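PDB 2PCQ: putative dihydrodipicolinate synthase from Thermus thermophilus, which is of unknown function but has the TIM-barrel fold of the dihydrodipicolinate synthetase family and forms an assembly of four chains. Local coordinates for residues Pro5-Phe10 with Leu250-Pro255; Leu35-Ser40 with Arg54-Leu59; Asn41-His46 with Gly236-Leu241; Ala27-Val32 with Arg60-Phe65; Phe227-Leu232 with Glu267-Val272. One frame throughout, in Å; residues are numbered along the deposited sequence.

Contact 1: residues Pro5-Phe10 with Leu250-Pro255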
# COMPACT_ATOMS: atom_id res chain seq x y z
N PRO A 5 -28.14 0.79 3.28
CA PRO A 5 -27.73 2.02 2.61
C PRO A 5 -28.43 1.92 1.25
O PRO A 5 -27.93 1.28 0.32
CB PRO A 5 -26.21 1.86 2.49
CG PRO A 5 -26.04 0.38 2.33
CD PRO A 5 -27.02 -0.18 3.35
N ILE A 6 -29.61 2.52 1.14
CA ILE A 6 -30.35 2.42 -0.11
C ILE A 6 -29.69 3.14 -1.28
O ILE A 6 -29.15 4.24 -1.14
CB ILE A 6 -31.81 2.95 0.03
CG1 ILE A 6 -31.82 4.45 0.30
CG2 ILE A 6 -32.52 2.19 1.14
CD1 ILE A 6 -33.20 5.06 0.20
N PRO A 7 -29.69 2.50 -2.46
CA PRO A 7 -29.08 3.13 -3.62
C PRO A 7 -29.95 4.27 -4.12
O PRO A 7 -31.12 4.37 -3.76
CB PRO A 7 -28.99 1.98 -4.63
CG PRO A 7 -30.19 1.15 -4.29
CD PRO A 7 -30.16 1.14 -2.77
N THR A 8 -29.36 5.16 -4.92
CA THR A 8 -30.09 6.28 -5.49
C THR A 8 -30.27 5.95 -6.96
O THR A 8 -29.31 5.88 -7.72
CB THR A 8 -29.30 7.60 -5.34
OG1 THR A 8 -29.08 7.86 -3.95
CG2 THR A 8 -30.09 8.75 -5.96
N PRO A 9 -31.53 5.73 -7.39
CA PRO A 9 -31.88 5.40 -8.77
C PRO A 9 -31.63 6.46 -9.83
O PRO A 9 -31.93 7.63 -9.64
CB PRO A 9 -33.37 5.05 -8.68
CG PRO A 9 -33.56 4.66 -7.24
CD PRO A 9 -32.72 5.68 -6.52
N PHE A 10 -31.07 6.01 -10.96
CA PHE A 10 -30.82 6.84 -12.13
C PHE A 10 -31.37 5.98 -13.27
O PHE A 10 -31.34 4.75 -13.17
CB PHE A 10 -29.32 7.04 -12.39
CG PHE A 10 -28.61 7.85 -11.33
CD1 PHE A 10 -28.78 9.22 -11.25
CD2 PHE A 10 -27.76 7.22 -10.42
CE1 PHE A 10 -28.11 9.97 -10.28
CE2 PHE A 10 -27.10 7.95 -9.44
CZ PHE A 10 -27.27 9.33 -9.37
N LEU A 250 -37.48 -4.46 -7.69
CA LEU A 250 -37.51 -3.13 -7.08
C LEU A 250 -36.88 -2.09 -8.03
O LEU A 250 -35.96 -2.40 -8.78
CB LEU A 250 -36.77 -3.14 -5.73
CG LEU A 250 -37.47 -3.92 -4.62
CD1 LEU A 250 -36.69 -3.79 -3.32
CD2 LEU A 250 -38.88 -3.39 -4.42
N PRO A 251 -37.38 -0.84 -7.99
CA PRO A 251 -36.89 0.24 -8.85
C PRO A 251 -35.56 0.88 -8.43
O PRO A 251 -35.49 2.09 -8.19
CB PRO A 251 -38.04 1.25 -8.80
CG PRO A 251 -38.50 1.13 -7.39
CD PRO A 251 -38.51 -0.38 -7.17
N ALA A 252 -34.50 0.07 -8.36
CA ALA A 252 -33.19 0.57 -7.96
C ALA A 252 -32.49 1.37 -9.06
O ALA A 252 -31.55 2.12 -8.78
CB ALA A 252 -32.30 -0.60 -7.54
N GLY A 253 -32.94 1.22 -10.30
CA GLY A 253 -32.31 1.95 -11.38
C GLY A 253 -30.92 1.44 -11.73
O GLY A 253 -30.57 0.30 -11.43
N TYR A 254 -30.12 2.31 -12.35
CA TYR A 254 -28.78 1.95 -12.80
C TYR A 254 -27.71 2.90 -12.28
O TYR A 254 -28.00 4.04 -11.91
CB TYR A 254 -28.73 1.96 -14.33
CG TYR A 254 -29.80 1.11 -14.97
CD1 TYR A 254 -29.53 -0.19 -15.39
CD2 TYR A 254 -31.10 1.60 -15.11
CE1 TYR A 254 -30.53 -0.99 -15.93
CE2 TYR A 254 -32.11 0.81 -15.64
CZ TYR A 254 -31.82 -0.48 -16.05
OH TYR A 254 -32.82 -1.26 -16.58
N PRO A 255 -26.45 2.43 -12.24
CA PRO A 255 -25.35 3.29 -11.77
C PRO A 255 -25.23 4.44 -12.77
O PRO A 255 -25.52 4.26 -13.96
CB PRO A 255 -24.14 2.35 -11.82
CG PRO A 255 -24.75 1.00 -11.59
CD PRO A 255 -25.98 1.05 -12.46
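One classical hydrogen bond joins Phe-10 to Tyr-254: the amide N of Tyr-254 donates to Phe-10 O over 2.8 Å. The bond is nearly straight, 165° at the hydrogen, and the donor sits close to the plane of the carbonyl. Just before it comes Gly-253, whose positive phi (72°) suits glycine. Having no side chain on the side that faces Phe-10, it lets its CA lie 3.5 Å from Phe-10 O.

Besides this bond, Ala-252 O receives a CA-H...O contact from Pro-9 CA at 3.3 Å. Pro-251 O packs closely on the same pyrrolidine ring, 3.4 Å from Pro-9 CG. Pro-251 is the centre of an inverse gamma turn, closed by a weak bond from Ala-252 N to Leu-250 O. The place in the fold is the exit of the first barrel strand, 2-6, where the chain meets the loop that follows helix 216-247. Lys-242 of that helix binds both sides, its NZ donating to Thr-8 O and to Tyr-254 O.

Apolar contact is lighter. Pro-7 CG reaches Ala-252 CB at 4.3 Å, two compact side chains that both also rest on Leu-245. The Phe-10 ring, its CG anti to the carbonyl carbon (chi1 -67°), turns its edge to Tyr-254 O, which lies in the ring plane 3.5 Å from CD2. An aromatic edge carries partly positive hydrogens and so suits a carbonyl oxygen. The Tyr-254 ring likewise passes Phe-10 O with its edge, while its hydroxyl bonds a glycerol, probably from the crystallisation liquor.

Contact 2: residues Leu35-Ser40 with Arg54-Leu59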
# COMPACT_ATOMS: atom_id res chain seq x y z
N LEU A 35 -33.45 3.82 7.57
CA LEU A 35 -32.72 3.89 6.31
C LEU A 35 -31.53 4.83 6.38
O LEU A 35 -31.52 5.78 7.17
CB LEU A 35 -33.63 4.39 5.19
CG LEU A 35 -34.95 3.68 4.87
CD1 LEU A 35 -35.70 4.49 3.82
CD2 LEU A 35 -34.68 2.26 4.37
N LEU A 36 -30.53 4.55 5.55
CA LEU A 36 -29.37 5.42 5.44
C LEU A 36 -29.45 5.94 4.01
O LEU A 36 -29.31 5.18 3.05
CB LEU A 36 -28.05 4.66 5.62
CG LEU A 36 -26.82 5.40 5.04
CD1 LEU A 36 -26.72 6.81 5.61
CD2 LEU A 36 -25.55 4.61 5.33
N VAL A 37 -29.73 7.24 3.88
CA VAL A 37 -29.82 7.87 2.56
C VAL A 37 -28.46 8.47 2.21
O VAL A 37 -27.83 9.11 3.04
CB VAL A 37 -30.89 8.99 2.56
CG1 VAL A 37 -31.01 9.60 1.17
CG2 VAL A 37 -32.24 8.44 3.00
N TYR A 38 -28.02 8.25 0.98
CA TYR A 38 -26.73 8.76 0.51
C TYR A 38 -25.54 8.17 1.27
O TYR A 38 -24.60 8.88 1.62
CB TYR A 38 -26.68 10.29 0.57
CG TYR A 38 -27.71 11.01 -0.29
CD1 TYR A 38 -28.18 10.42 -1.47
CD2 TYR A 38 -28.18 12.27 0.05
CE1 TYR A 38 -29.11 11.08 -2.28
CE2 TYR A 38 -29.11 12.95 -0.76
CZ TYR A 38 -29.56 12.35 -1.92
OH TYR A 38 -30.46 13.00 -2.73
N GLY A 39 -25.61 6.87 1.54
CA GLY A 39 -24.52 6.18 2.20
C GLY A 39 -23.48 5.91 1.12
O GLY A 39 -23.65 6.39 0.00
N SER A 40 -22.43 5.15 1.43
CA SER A 40 -21.41 4.88 0.42
C SER A 40 -21.95 4.13 -0.80
O SER A 40 -21.40 4.24 -1.89
CB SER A 40 -20.23 4.11 1.03
OG SER A 40 -20.63 2.87 1.58
N ARG A 54 -32.77 17.76 -4.22
CA ARG A 54 -33.98 17.29 -4.88
C ARG A 54 -34.28 15.84 -4.50
O ARG A 54 -35.41 15.49 -4.18
CB ARG A 54 -33.80 17.41 -6.40
CG ARG A 54 -35.09 17.53 -7.18
CD ARG A 54 -34.80 17.93 -8.62
NE ARG A 54 -34.24 16.82 -9.39
CZ ARG A 54 -33.31 16.95 -10.32
NH1 ARG A 54 -32.81 18.15 -10.60
NH2 ARG A 54 -32.87 15.89 -10.99
N GLY A 55 -33.25 15.00 -4.53
CA GLY A 55 -33.42 13.60 -4.19
C GLY A 55 -33.97 13.38 -2.79
O GLY A 55 -34.87 12.57 -2.60
N LEU A 56 -33.43 14.11 -1.82
CA LEU A 56 -33.87 13.97 -0.44
C LEU A 56 -35.29 14.49 -0.22
O LEU A 56 -36.04 13.92 0.57
CB LEU A 56 -32.89 14.68 0.50
CG LEU A 56 -33.14 14.56 2.01
CD1 LEU A 56 -33.21 13.09 2.41
CD2 LEU A 56 -32.02 15.26 2.77
N ARG A 57 -35.66 15.55 -0.93
CA ARG A 57 -37.00 16.12 -0.82
C ARG A 57 -38.06 15.16 -1.36
O ARG A 57 -39.23 15.25 -1.01
CB ARG A 57 -37.11 17.44 -1.59
CG ARG A 57 -36.38 18.63 -0.99
CD ARG A 57 -36.91 19.94 -1.58
NE ARG A 57 -36.70 20.03 -3.03
CZ ARG A 57 -35.57 20.47 -3.59
NH1 ARG A 57 -34.56 20.87 -2.84
NH2 ARG A 57 -35.46 20.51 -4.91
N ALA A 58 -37.63 14.25 -2.23
CA ALA A 58 -38.55 13.28 -2.83
C ALA A 58 -38.90 12.15 -1.86
O ALA A 58 -39.88 11.44 -2.05
CB ALA A 58 -37.94 12.70 -4.09
N LEU A 59 -38.09 12.00 -0.81
CA LEU A 59 -38.32 10.93 0.16
C LEU A 59 -39.19 11.36 1.34
O LEU A 59 -39.25 12.53 1.68
CB LEU A 59 -36.99 10.40 0.70
CG LEU A 59 -35.99 9.88 -0.34
CD1 LEU A 59 -34.75 9.38 0.38
CD2 LEU A 59 -36.62 8.77 -1.17
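Val-37 and Tyr-38 pack against Gly-55, Leu-56 and Leu-59 in a buried, largely apolar contact between the end of the second barrel strand, with the residue after it, and the last turn of helix 49-57 with the residues that follow. Val-37 and Leu-59 meet tip to tip. Both methyls of the valine touch the same leucine carbon: CG2 lies 3.7 Å and CG1 3.8 Å from Leu-59 CD1. Chi1 of -178° sets CG1 anti to the backbone N, where it touches Leu-56 CD1 at 4.3 Å as well as Leu-59. A beta-branched residue suits this place, presenting two methyls from a strand close to its backbone. Phe-21 of helix 18-28 touches both Val-37 and Leu-59 as well.

Strand 36-37 and helix 49-57 open a beta-alpha-beta unit that continues into strand 66-69, the repeating element of the TIM barrel. Directly after the strand, Tyr-38 takes up positive phi (63°), and the chain turns there. The Tyr-38 ring has Val-37 CG1 over the centre of one face, 3.8 Å above the plane.

The phenol end slides in beside the helix backbone. Tyr-38 OH lies 3.4 Å from Gly-55 CA, an approach that the bare glycine permits. Leu-56 N is also near, but the angle is too poor for a hydrogen bond. The partner of the hydroxyl is Arg-52 O, one turn nearer the start of the helix.

Contact 3: residues Asn41-His46 with Gly236-Leu241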
# COMPACT_ATOMS: atom_id res chain seq x y z
N ASN A 41 -23.03 3.37 -0.63
CA ASN A 41 -23.63 2.65 -1.74
C ASN A 41 -24.73 3.48 -2.40
O ASN A 41 -25.37 3.03 -3.36
CB ASN A 41 -24.23 1.32 -1.26
CG ASN A 41 -23.20 0.20 -1.19
OD1 ASN A 41 -22.92 -0.47 -2.20
ND2 ASN A 41 -22.62 -0.00 -0.01
N GLY A 42 -24.95 4.69 -1.89
CA GLY A 42 -25.99 5.56 -2.43
C GLY A 42 -25.62 6.56 -3.51
O GLY A 42 -26.47 7.35 -3.91
N GLU A 43 -24.38 6.53 -3.98
CA GLU A 43 -23.90 7.43 -5.02
C GLU A 43 -24.14 8.92 -4.75
O GLU A 43 -24.40 9.70 -5.66
CB GLU A 43 -24.53 7.06 -6.38
CG GLU A 43 -24.02 5.73 -6.92
CD GLU A 43 -24.63 5.36 -8.26
OE1 GLU A 43 -24.20 5.91 -9.30
OE2 GLU A 43 -25.54 4.51 -8.28
N GLY A 44 -24.03 9.30 -3.48
CA GLY A 44 -24.21 10.70 -3.14
C GLY A 44 -23.23 11.59 -3.87
O GLY A 44 -23.60 12.68 -4.32
N VAL A 45 -21.98 11.15 -4.01
CA VAL A 45 -20.96 11.95 -4.69
C VAL A 45 -21.18 12.01 -6.20
O VAL A 45 -20.46 12.72 -6.91
CB VAL A 45 -19.53 11.42 -4.42
CG1 VAL A 45 -19.23 11.49 -2.93
CG2 VAL A 45 -19.38 10.00 -4.94
N HIS A 46 -22.16 11.27 -6.70
CA HIS A 46 -22.47 11.29 -8.13
C HIS A 46 -23.55 12.32 -8.43
O HIS A 46 -23.98 12.47 -9.58
CB HIS A 46 -22.92 9.91 -8.60
CG HIS A 46 -21.80 8.94 -8.79
ND1 HIS A 46 -21.99 7.66 -9.27
CD2 HIS A 46 -20.46 9.07 -8.59
CE1 HIS A 46 -20.82 7.05 -9.37
NE2 HIS A 46 -19.88 7.88 -8.97
N GLY A 236 -18.87 -6.83 -5.95
CA GLY A 236 -19.64 -6.25 -7.04
C GLY A 236 -20.00 -4.78 -6.88
O GLY A 236 -20.33 -4.11 -7.85
N GLY A 237 -19.94 -4.27 -5.65
CA GLY A 237 -20.26 -2.87 -5.42
C GLY A 237 -21.64 -2.41 -5.85
O GLY A 237 -22.58 -3.20 -5.89
N VAL A 238 -21.76 -1.13 -6.18
CA VAL A 238 -23.04 -0.55 -6.58
C VAL A 238 -23.70 -1.20 -7.79
O VAL A 238 -24.91 -1.43 -7.79
CB VAL A 238 -22.91 0.97 -6.81
CG1 VAL A 238 -24.22 1.54 -7.35
CG2 VAL A 238 -22.56 1.66 -5.50
N PRO A 239 -22.93 -1.50 -8.86
CA PRO A 239 -23.56 -2.12 -10.02
C PRO A 239 -24.24 -3.45 -9.67
O PRO A 239 -25.34 -3.73 -10.15
CB PRO A 239 -22.40 -2.31 -11.00
CG PRO A 239 -21.50 -1.15 -10.66
CD PRO A 239 -21.52 -1.15 -9.15
N LEU A 240 -23.59 -4.26 -8.84
CA LEU A 240 -24.17 -5.55 -8.46
C LEU A 240 -25.39 -5.36 -7.57
O LEU A 240 -26.39 -6.06 -7.72
CB LEU A 240 -23.14 -6.43 -7.75
CG LEU A 240 -23.62 -7.83 -7.35
CD1 LEU A 240 -24.16 -8.55 -8.58
CD2 LEU A 240 -22.48 -8.63 -6.72
N LEU A 241 -25.31 -4.40 -6.65
CA LEU A 241 -26.42 -4.12 -5.74
C LEU A 241 -27.67 -3.70 -6.51
O LEU A 241 -28.76 -4.22 -6.27
CB LEU A 241 -26.04 -3.00 -4.76
CG LEU A 241 -27.16 -2.50 -3.85
CD1 LEU A 241 -27.70 -3.67 -3.02
CD2 LEU A 241 -26.65 -1.38 -2.95
O HOH W 1 -22.81 -3.34 -2.73
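The CA atoms of Asn-41 and Val-238 stand 5.8 Å apart where the loop after the second barrel strand passes a kink in helix 216-247. Gly-237 has positive phi (58°), a conformation natural to glycine; the amide of Val-238 makes no bond to the preceding turn, and Pro-239, with no N-H, cannot. On the loop side, Glu-43 also has positive phi before the 3-10 turn 44-46.

The branched Val-238 offers one methyl to each of two loop residues: CG2 lies 3.8 Å from Asn-41 O and CG1 3.4 Å from Glu-43 OE2. The amide of Asn-41 suits its place by laying OD1 against methyls of Val-238 and Leu-241 while taking a water. That water, 2.9 Å from Asn-41 OD1, also bonds Gly-237 O weakly and links loop to helix, which no direct hydrogen bond does.

This loop lies at the C-terminal ends of the TIM-barrel strands, and the long helix follows the eighth. Tyr-100 of the second subunit packs on Val-238.

Both carboxylate oxygens of Glu-43 are engaged. His-46 ND1 donates to the anti lone pair of OE1 over 2.8 Å, with OE1 tilted 16° from the imidazole plane. Arg-256 N also binds OE1, and Lys-242 forms a salt bridge with OE2.

Contact 4: residues Ala27-Val32 with Arg60-Phe65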
# COMPACT_ATOMS: atom_id res chain seq x y z
N ALA A 27 -40.45 0.56 -0.15
CA ALA A 27 -40.48 -0.89 -0.26
C ALA A 27 -39.52 -1.57 0.70
O ALA A 27 -39.69 -2.74 1.03
CB ALA A 27 -40.16 -1.31 -1.69
N LEU A 28 -38.51 -0.84 1.16
CA LEU A 28 -37.52 -1.43 2.06
C LEU A 28 -37.67 -1.05 3.53
O LEU A 28 -37.45 -1.88 4.41
CB LEU A 28 -36.11 -1.06 1.59
CG LEU A 28 -35.68 -1.63 0.23
CD1 LEU A 28 -34.38 -0.99 -0.24
CD2 LEU A 28 -35.53 -3.14 0.35
N GLU A 29 -38.03 0.20 3.79
CA GLU A 29 -38.15 0.70 5.15
C GLU A 29 -38.93 -0.17 6.14
O GLU A 29 -38.53 -0.29 7.30
CB GLU A 29 -38.74 2.12 5.14
CG GLU A 29 -38.72 2.79 6.51
CD GLU A 29 -39.12 4.26 6.46
OE1 GLU A 29 -40.23 4.55 5.95
OE2 GLU A 29 -38.34 5.11 6.93
N PRO A 30 -40.05 -0.77 5.71
CA PRO A 30 -40.83 -1.62 6.63
C PRO A 30 -40.06 -2.83 7.15
O PRO A 30 -40.32 -3.33 8.25
CB PRO A 30 -42.03 -2.03 5.79
CG PRO A 30 -42.22 -0.85 4.88
CD PRO A 30 -40.80 -0.56 4.46
N LEU A 31 -39.11 -3.30 6.35
CA LEU A 31 -38.32 -4.47 6.68
C LEU A 31 -37.11 -4.20 7.57
O LEU A 31 -36.46 -5.15 8.03
CB LEU A 31 -37.85 -5.15 5.39
CG LEU A 31 -38.96 -5.68 4.49
CD1 LEU A 31 -38.43 -5.95 3.09
CD2 LEU A 31 -39.53 -6.96 5.10
N VAL A 32 -36.81 -2.93 7.81
CA VAL A 32 -35.64 -2.56 8.61
C VAL A 32 -35.94 -1.54 9.71
O VAL A 32 -37.04 -1.00 9.79
CB VAL A 32 -34.53 -1.98 7.69
CG1 VAL A 32 -34.04 -3.05 6.72
CG2 VAL A 32 -35.09 -0.79 6.90
N ARG A 60 -39.85 10.38 1.94
CA ARG A 60 -40.71 10.61 3.10
C ARG A 60 -40.59 9.41 4.04
O ARG A 60 -41.54 8.64 4.19
CB ARG A 60 -42.16 10.80 2.65
CG ARG A 60 -42.42 12.13 1.94
CD ARG A 60 -42.36 13.30 2.92
NE ARG A 60 -42.61 14.58 2.28
CZ ARG A 60 -41.71 15.26 1.56
NH1 ARG A 60 -40.49 14.79 1.40
NH2 ARG A 60 -42.05 16.43 1.01
N PRO A 61 -39.42 9.23 4.67
CA PRO A 61 -39.20 8.11 5.59
C PRO A 61 -40.18 8.16 6.75
O PRO A 61 -40.49 9.24 7.25
CB PRO A 61 -37.76 8.32 6.05
CG PRO A 61 -37.13 9.09 4.92
CD PRO A 61 -38.22 10.07 4.57
N ARG A 62 -40.67 7.00 7.19
CA ARG A 62 -41.60 6.94 8.31
C ARG A 62 -40.83 6.57 9.58
O ARG A 62 -41.33 6.73 10.70
CB ARG A 62 -42.69 5.88 8.07
CG ARG A 62 -43.42 6.02 6.74
CD ARG A 62 -44.67 5.14 6.69
NE ARG A 62 -45.75 5.66 7.52
CZ ARG A 62 -45.88 5.43 8.82
NH1 ARG A 62 -45.01 4.66 9.46
NH2 ARG A 62 -46.88 5.98 9.50
N LYS A 63 -39.61 6.08 9.40
CA LYS A 63 -38.77 5.69 10.53
C LYS A 63 -37.55 6.60 10.61
O LYS A 63 -37.16 7.20 9.61
CB LYS A 63 -38.32 4.23 10.37
CG LYS A 63 -39.48 3.25 10.27
CD LYS A 63 -39.00 1.81 10.17
CE LYS A 63 -40.19 0.86 10.03
NZ LYS A 63 -39.77 -0.57 9.96
N PRO A 64 -36.95 6.74 11.80
CA PRO A 64 -35.77 7.60 11.94
C PRO A 64 -34.72 7.19 10.91
O PRO A 64 -34.38 6.01 10.80
CB PRO A 64 -35.31 7.33 13.37
CG PRO A 64 -36.60 7.06 14.09
CD PRO A 64 -37.34 6.17 13.10
N PHE A 65 -34.20 8.15 10.16
CA PHE A 65 -33.22 7.84 9.13
C PHE A 65 -31.94 8.64 9.25
O PHE A 65 -31.88 9.66 9.95
CB PHE A 65 -33.83 8.05 7.74
CG PHE A 65 -34.18 9.48 7.44
CD1 PHE A 65 -33.38 10.25 6.60
CD2 PHE A 65 -35.33 10.05 7.97
CE1 PHE A 65 -33.72 11.57 6.29
CE2 PHE A 65 -35.68 11.37 7.67
CZ PHE A 65 -34.87 12.13 6.83
O HOH W 2 -35.87 5.40 7.94
O HOH W 3 -42.24 -1.78 10.29
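Glu-29 and Lys-63 lie side by side, running in opposite directions, and each side chain grips the backbone of the other's segment. The tight part is around the Glu-29 carboxylate, carried out by an extended chain with CG anti to the backbone N (chi1 -172°). Arg-62 N donates to OE1 over 2.8 Å on its syn side, almost straight, while Lys-63 N reaches OE2 at 2.9 Å from well above the carboxylate plane. Glutamate suits the place: its two oxygens receive successive amides of a loop that forms no regular structure. A water bonded to OE2 and to Lys-63 O adds to this. Pro-61 CB closes in on OE2 at 3.4 Å, and Glu-29 CG lies against Lys-63 CG and CD.

Lys-63, extended beyond CG, carries its ammonium back to the end of the other segment. NZ donates to Glu-29 O at 2.9 Å and to Val-32 O at 2.8 Å, with a weak third bond to Pro-30 O. Val-32 N meets Glu-29 O from the opposite face of its carbonyl plane. The two charged ends stay apart: Glu-29 OE1 and Lys-63 NZ are 6.5 Å from each other, so no salt bridge forms.

Toward solvent the contact is looser. Another water lies 2.8 Å from Lys-63 NZ and also bonds Pro-30 O; Pro-30 and Arg-62 are exposed, and the guanidinium of Arg-62 leads away.

Such pairing of carboxylate with amides and of ammonium with carbonyls ties together two alpha-to-beta connections of the TIM barrel, one leading into strand 36-37 and the other into strand 66-69.

Contact 5: residues Phe227-Leu232 with Glu267-Val272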
# COMPACT_ATOMS: atom_id res chain seq x y z
N PHE A 227 -22.49 -15.40 4.42
CA PHE A 227 -21.15 -15.00 3.97
C PHE A 227 -21.02 -14.80 2.45
O PHE A 227 -20.53 -13.77 2.00
CB PHE A 227 -20.10 -16.01 4.44
CG PHE A 227 -18.71 -15.70 3.95
CD1 PHE A 227 -17.93 -14.75 4.60
CD2 PHE A 227 -18.22 -16.30 2.79
CE1 PHE A 227 -16.67 -14.40 4.10
CE2 PHE A 227 -16.96 -15.96 2.28
CZ PHE A 227 -16.19 -15.00 2.94
N PRO A 228 -21.43 -15.80 1.64
CA PRO A 228 -21.32 -15.67 0.19
C PRO A 228 -22.04 -14.44 -0.37
O PRO A 228 -21.52 -13.77 -1.26
CB PRO A 228 -21.93 -16.98 -0.32
CG PRO A 228 -21.59 -17.95 0.77
CD PRO A 228 -21.92 -17.14 2.01
N LEU A 229 -23.22 -14.16 0.15
CA LEU A 229 -24.00 -13.00 -0.28
C LEU A 229 -23.25 -11.71 0.02
O LEU A 229 -23.09 -10.86 -0.86
CB LEU A 229 -25.36 -12.97 0.44
CG LEU A 229 -26.26 -11.76 0.12
CD1 LEU A 229 -26.95 -11.99 -1.21
CD2 LEU A 229 -27.29 -11.55 1.23
N GLY A 230 -22.78 -11.57 1.25
CA GLY A 230 -22.06 -10.37 1.64
C GLY A 230 -20.71 -10.22 0.96
O GLY A 230 -20.31 -9.11 0.61
N ASP A 231 -20.01 -11.34 0.78
CA ASP A 231 -18.69 -11.35 0.15
C ASP A 231 -18.76 -10.94 -1.32
O ASP A 231 -18.00 -10.09 -1.77
CB ASP A 231 -18.07 -12.74 0.26
CG ASP A 231 -16.73 -12.84 -0.45
OD1 ASP A 231 -15.75 -12.20 -0.00
OD2 ASP A 231 -16.65 -13.56 -1.48
N LEU A 232 -19.68 -11.56 -2.06
CA LEU A 232 -19.82 -11.24 -3.48
C LEU A 232 -20.34 -9.83 -3.70
O LEU A 232 -19.88 -9.13 -4.60
CB LEU A 232 -20.76 -12.24 -4.16
CG LEU A 232 -20.14 -13.60 -4.46
CD1 LEU A 232 -21.20 -14.55 -4.99
CD2 LEU A 232 -19.00 -13.44 -5.48
N GLU A 267 -23.42 -13.52 -12.94
CA GLU A 267 -23.54 -14.96 -13.12
C GLU A 267 -23.23 -15.74 -11.84
O GLU A 267 -23.86 -16.76 -11.57
CB GLU A 267 -22.61 -15.42 -14.25
CG GLU A 267 -22.63 -16.91 -14.51
CD GLU A 267 -21.98 -17.28 -15.83
OE1 GLU A 267 -20.83 -16.84 -16.07
OE2 GLU A 267 -22.61 -18.00 -16.63
N ARG A 268 -22.27 -15.26 -11.07
CA ARG A 268 -21.91 -15.92 -9.82
C ARG A 268 -22.89 -15.55 -8.71
O ARG A 268 -23.19 -16.37 -7.84
CB ARG A 268 -20.50 -15.52 -9.38
CG ARG A 268 -19.39 -16.07 -10.26
CD ARG A 268 -18.05 -15.45 -9.88
NE ARG A 268 -17.70 -15.69 -8.48
CZ ARG A 268 -16.66 -15.14 -7.87
NH1 ARG A 268 -15.87 -14.30 -8.53
NH2 ARG A 268 -16.41 -15.42 -6.60
N PHE A 269 -23.38 -14.32 -8.74
CA PHE A 269 -24.30 -13.85 -7.71
C PHE A 269 -25.72 -14.39 -7.83
O PHE A 269 -26.35 -14.71 -6.82
CB PHE A 269 -24.36 -12.32 -7.74
CG PHE A 269 -24.94 -11.71 -6.50
CD1 PHE A 269 -24.23 -11.73 -5.31
CD2 PHE A 269 -26.19 -11.10 -6.53
CE1 PHE A 269 -24.76 -11.14 -4.16
CE2 PHE A 269 -26.72 -10.51 -5.39
CZ PHE A 269 -26.00 -10.53 -4.20
N LEU A 270 -26.23 -14.49 -9.06
CA LEU A 270 -27.59 -14.97 -9.30
C LEU A 270 -27.98 -16.20 -8.48
O LEU A 270 -28.94 -16.15 -7.71
CB LEU A 270 -27.79 -15.25 -10.80
CG LEU A 270 -29.15 -15.79 -11.26
CD1 LEU A 270 -30.27 -14.83 -10.87
CD2 LEU A 270 -29.13 -15.98 -12.78
N PRO A 271 -27.24 -17.31 -8.61
CA PRO A 271 -27.59 -18.50 -7.83
C PRO A 271 -27.53 -18.29 -6.31
O PRO A 271 -28.29 -18.91 -5.57
CB PRO A 271 -26.59 -19.55 -8.32
CG PRO A 271 -25.41 -18.73 -8.74
CD PRO A 271 -26.06 -17.57 -9.45
N VAL A 272 -26.62 -17.43 -5.86
CA VAL A 272 -26.51 -17.16 -4.43
C VAL A 272 -27.78 -16.45 -3.96
O VAL A 272 -28.37 -16.83 -2.95
CB VAL A 272 -25.28 -16.27 -4.12
CG1 VAL A 272 -25.31 -15.84 -2.66
CG2 VAL A 272 -23.99 -17.04 -4.40
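Leu-232 projects into a hollow formed by Arg-268, Phe-269 and Val-272, where two helices beyond the barrel strands pack nearly antiparallel. The short axes of 227-232 and 267-272 approach to 10.1 Å with 150° between their directions. This helical pair belongs to the C-terminal part that follows the TIM barrel.

Val-272 is the bump in return. Its CG1 settles over the backbone beside Leu-229 N, at 3.9 Å, and near the ring of Pro-228, while CG2 meets Leu-232 CD1 at 3.8 Å. A short branched valine suits this, one methyl settling on the helix backbone and the other against Leu-232.

On the inner flank the large ring of Phe-269 fills the gap between Leu-229 and Leu-232. Leu-232 CB lies near the ring plane, 3.7 Å from CD1. Leu-229 CD1 touches the ring from an oblique direction, 3.5 Å from CZ, and Leu-229 O meets its edge in plane. Leu-240, a later residue of helix 216-247, also touches this ring.

The outer flank is covered by the arginine, which, its chain bent at chi3, crosses Leu-232 at about a right angle. Leu-232 CD2 lies over one face of the guanidinium near its rim, 3.4 Å from Arg-268 NH2.

Contacts 1 and 3 have centres about 8 Å apart and touch: Thr-8 OG1 lies 2.7 Å from Gly-42 O, a probable hydrogen bond, and Phe-10 CE2 packs 3.5 Å from Glu-43 OE1. Contact 2 adjoins contact 1 through neighbouring barrel strands, with Ile-6 N 3.3 Å from Leu-36 O, a probable hydrogen bond. Contact 4 packs on contact 2, Leu-35 O lying 3.3 Å from Phe-65 CB, but its centre is about 19 Å from that of contact 3. Contact 5 shares helix 216-247 with contact 3, with centres about 17 Å apart, and Leu-240 CD2 approaches Leu-232 O at 3.4 Å. The potassium site, Ala-143 and Val-148, includes no residue of the five contacts.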